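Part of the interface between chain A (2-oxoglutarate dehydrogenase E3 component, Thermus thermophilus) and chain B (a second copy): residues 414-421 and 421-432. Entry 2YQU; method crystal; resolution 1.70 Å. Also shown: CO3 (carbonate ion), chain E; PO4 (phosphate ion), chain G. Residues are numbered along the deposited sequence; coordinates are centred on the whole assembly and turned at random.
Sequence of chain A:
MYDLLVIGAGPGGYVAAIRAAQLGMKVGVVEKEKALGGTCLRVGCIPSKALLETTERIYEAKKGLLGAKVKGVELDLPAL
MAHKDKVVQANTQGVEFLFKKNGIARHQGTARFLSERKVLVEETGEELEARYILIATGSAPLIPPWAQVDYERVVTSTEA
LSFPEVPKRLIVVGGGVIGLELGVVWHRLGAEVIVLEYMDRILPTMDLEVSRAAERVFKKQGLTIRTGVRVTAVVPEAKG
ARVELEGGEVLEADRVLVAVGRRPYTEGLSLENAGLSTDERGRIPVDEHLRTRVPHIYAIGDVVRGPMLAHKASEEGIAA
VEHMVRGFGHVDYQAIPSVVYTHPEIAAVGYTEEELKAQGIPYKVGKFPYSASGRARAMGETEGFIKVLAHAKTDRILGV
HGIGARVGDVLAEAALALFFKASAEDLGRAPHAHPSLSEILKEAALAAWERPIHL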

# COMPACT_ATOMS: atom_id res chain seq x y z
N ALA A 414 8.18 -1.22 -5.23
CA ALA A 414 8.92 -1.85 -6.32
C ALA A 414 9.40 -0.81 -7.32
O ALA A 414 10.53 -0.89 -7.82
N ALA A 415 8.54 0.16 -7.61
CA ALA A 415 8.88 1.25 -8.50
C ALA A 415 10.05 2.06 -7.91
O ALA A 415 10.99 2.40 -8.63
N LEU A 416 9.99 2.33 -6.60
CA LEU A 416 11.08 3.01 -5.91
C LEU A 416 12.35 2.21 -6.00
O LEU A 416 13.40 2.77 -6.29
N ALA A 417 12.26 0.90 -5.76
CA ALA A 417 13.44 0.05 -5.84
C ALA A 417 14.09 0.13 -7.24
O ALA A 417 15.31 0.26 -7.35
N LEU A 418 13.26 0.11 -8.28
CA LEU A 418 13.74 0.25 -9.66
C LEU A 418 14.40 1.62 -9.91
O LEU A 418 15.45 1.69 -10.56
N PHE A 419 13.79 2.67 -9.37
CA PHE A 419 14.33 4.03 -9.45
C PHE A 419 15.69 4.10 -8.77
O PHE A 419 16.58 4.80 -9.24
N PHE A 420 15.86 3.35 -7.68
CA PHE A 420 17.12 3.29 -6.93
C PHE A 420 18.11 2.28 -7.53
O PHE A 420 19.19 2.08 -6.97
N LYS A 421 17.74 1.64 -8.65
CA LYS A 421 18.59 0.65 -9.32
C LYS A 421 18.97 -0.48 -8.36
O LYS A 421 20.09 -0.99 -8.37
N LYS B 421 19.29 4.66 2.65
CA LYS B 421 19.89 5.89 3.14
C LYS B 421 19.73 6.98 2.09
O LYS B 421 20.65 7.72 1.78
N ALA B 422 18.52 7.05 1.54
CA ALA B 422 18.20 7.98 0.47
C ALA B 422 17.85 9.33 1.04
O ALA B 422 17.58 9.47 2.24
N SER B 423 17.83 10.34 0.17
CA SER B 423 17.41 11.68 0.53
C SER B 423 15.92 11.87 0.25
O SER B 423 15.31 11.06 -0.44
N ALA B 424 15.35 12.93 0.79
CA ALA B 424 13.96 13.29 0.53
C ALA B 424 13.77 13.54 -0.96
O ALA B 424 12.78 13.10 -1.55
N GLU B 425 14.73 14.23 -1.56
CA GLU B 425 14.75 14.47 -3.01
C GLU B 425 14.69 13.17 -3.82
O GLU B 425 13.96 13.11 -4.80
N ASP B 426 15.46 12.16 -3.43
CA ASP B 426 15.48 10.88 -4.13
C ASP B 426 14.08 10.28 -4.16
O ASP B 426 13.60 9.83 -5.21
N LEU B 427 13.43 10.28 -3.00
CA LEU B 427 12.10 9.71 -2.84
C LEU B 427 11.05 10.53 -3.58
O LEU B 427 10.19 9.99 -4.27
N GLY B 428 11.13 11.85 -3.45
CA GLY B 428 10.18 12.75 -4.05
C GLY B 428 10.24 12.78 -5.56
O GLY B 428 9.24 13.10 -6.21
N ARG B 429 11.41 12.46 -6.13
CA ARG B 429 11.60 12.49 -7.58
C ARG B 429 11.13 11.20 -8.23
O ARG B 429 10.83 11.19 -9.41
N ALA B 430 11.09 10.11 -7.48
CA ALA B 430 10.73 8.80 -8.02
C ALA B 430 9.32 8.84 -8.62
O ALA B 430 8.45 9.50 -8.07
N PRO B 431 9.10 8.19 -9.76
CA PRO B 431 7.74 8.02 -10.27
C PRO B 431 6.81 7.34 -9.25
O PRO B 431 7.20 6.41 -8.56
N HIS B 432 5.59 7.84 -9.17
CA HIS B 432 4.54 7.24 -8.36
C HIS B 432 3.26 7.19 -9.18
O HIS B 432 2.91 8.17 -9.84

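The centre of the contact is the ring of Phe A419, whose CA-to-CB bond points toward chain B and which loses 98 Å² to the other stretch, the largest share of any residue here. With chi1 at -170° (t) and chi2 at 66°, the ring lies against Ala B430 and Pro B431. Ala B430 CA sits 3.7 Å from the centroid of the Phe A419 ring, 12° off its normal, a CH-pi contact over one face. Around the same ring, Phe A419 CD2 lies 3.5 Å from Ala B430 CB and CD1 lies 3.7 Å from Pro B431 CD.

Two neighbours extend this apolar patch although their CA-to-CB bonds run sideways, because their rotamers bring the side-chain ends nearer. Leu A416 (t, p) places CD1 3.6 Å from Ala B430 CB and CD2 3.8 Å from CD1 of Leu B427, itself t, p. Phe A420, with chi1 at -74° (m), sets CZ 3.6 Å from Ala B422 CB and CE1 3.8 Å from Asp B426 CB. Ala A415 points toward chain B but has less reach: its CB stays 4.3 Å from Pro B431 O.

Polar groups border the Phe A419 ring. Phe A419 CE2 approaches Asp B426 O at 3.3 Å, and Phe A419 CZ lies over one face of the Arg B429 guanidinium, 4.0 Å from NH2. No hydrogen bond joins the stretches, so the contact rests on packing.

The polar edge is organised within chain B. Asp B426 N donates to Ser B423 OG (3.1 Å), capping the helix, while Ser B423 N donates to Asp B426 OD1 (3.1 Å, 178°), closing a reciprocal pair. The Ser B423 hydroxyl, with chi1 at 66° (p), also donates from OG to carbonate O2 at 2.7 Å. Farther out, the CA-to-CB bond of Lys B421 points away from the other stretch, and its NZ donates to phosphate O1 at 2.9 Å.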

# COMPACT_ATOMS: atom_id res chain seq x y z
CB ALA A 414 8.05 -2.88 -7.03
CB ALA A 415 7.67 2.12 -8.76
CB LEU A 416 10.76 3.27 -4.44
CG LEU A 416 11.77 4.17 -3.71
CD1 LEU A 416 11.80 5.56 -4.32
CD2 LEU A 416 11.47 4.24 -2.22
CB ALA A 417 13.10 -1.38 -5.47
CB LEU A 418 12.60 0.04 -10.65
CG LEU A 418 12.44 -1.45 -10.99
CD1 LEU A 418 11.02 -1.81 -11.35
CD2 LEU A 418 13.40 -1.83 -12.11
CB PHE A 419 13.37 5.04 -8.80
CG PHE A 419 13.74 6.48 -9.03
CD1 PHE A 419 13.70 7.02 -10.31
CD2 PHE A 419 14.10 7.30 -7.97
CE1 PHE A 419 14.02 8.34 -10.52
CE2 PHE A 419 14.43 8.64 -8.19
CZ PHE A 419 14.39 9.15 -9.47
CB PHE A 420 16.86 2.89 -5.47
CG PHE A 420 16.26 3.97 -4.61
CD1 PHE A 420 16.06 5.26 -5.09
CD2 PHE A 420 15.89 3.70 -3.31
CE1 PHE A 420 15.51 6.24 -4.30
CE2 PHE A 420 15.33 4.67 -2.51
CZ PHE A 420 15.14 5.94 -3.01
CB LYS A 421 19.84 1.32 -9.93
CG LYS A 421 19.50 2.49 -10.85
CD LYS A 421 20.69 2.94 -11.69
CE LYS A 421 20.25 3.77 -12.90
NZ LYS A 421 19.55 5.02 -12.52
CB LYS B 421 21.35 5.66 3.50
CG LYS B 421 21.52 4.57 4.55
CD LYS B 421 22.98 4.29 4.87
CE LYS B 421 23.11 3.18 5.90
NZ LYS B 421 22.44 3.51 7.18
CB ALA B 422 17.04 7.44 -0.36
CB SER B 423 18.21 12.72 -0.26
OG SER B 423 17.91 12.66 -1.64
CB ALA B 424 13.56 14.52 1.33
CB GLU B 425 16.00 15.25 -3.44
CG GLU B 425 15.84 15.93 -4.78
CD GLU B 425 17.11 16.54 -5.35
OE1 GLU B 425 18.20 16.44 -4.73
OE2 GLU B 425 17.02 17.12 -6.46
CB ASP B 426 16.40 9.87 -3.43
CG ASP B 426 17.87 10.21 -3.57
OD1 ASP B 426 18.66 9.73 -2.73
OD2 ASP B 426 18.33 10.93 -4.48
CB LEU B 427 11.75 9.64 -1.35
CG LEU B 427 10.37 9.11 -0.95
CD1 LEU B 427 10.13 7.75 -1.58
CD2 LEU B 427 10.26 9.03 0.56
CB ARG B 429 13.07 12.70 -7.94
CG ARG B 429 13.56 14.15 -7.89
CD ARG B 429 15.07 14.27 -8.11
NE ARG B 429 15.51 13.45 -9.25
CZ ARG B 429 16.65 12.78 -9.34
NH1 ARG B 429 17.55 12.80 -8.36
NH2 ARG B 429 16.91 12.08 -10.44
CB ALA B 430 10.79 7.76 -6.93
CB PRO B 431 7.93 7.15 -11.52
CG PRO B 431 9.32 7.41 -11.96
CD PRO B 431 10.11 7.65 -10.70
CB HIS B 432 4.31 8.04 -7.09
CG HIS B 432 5.43 7.92 -6.09
ND1 HIS B 432 6.53 8.74 -6.10
CD2 HIS B 432 5.62 7.05 -5.08
CE1 HIS B 432 7.33 8.41 -5.11
NE2 HIS B 432 6.81 7.38 -4.48
C CO3 E . 21.16 12.58 -2.35
O1 CO3 E . 22.25 13.19 -2.00
O2 CO3 E . 20.19 13.28 -2.88
O3 CO3 E . 21.05 11.28 -2.17
P PO4 G . 24.88 6.37 7.97
O1 PO4 G . 23.39 6.11 8.07
O2 PO4 G . 25.42 6.65 9.35
O3 PO4 G . 25.15 7.57 7.09
O4 PO4 G . 25.53 5.14 7.36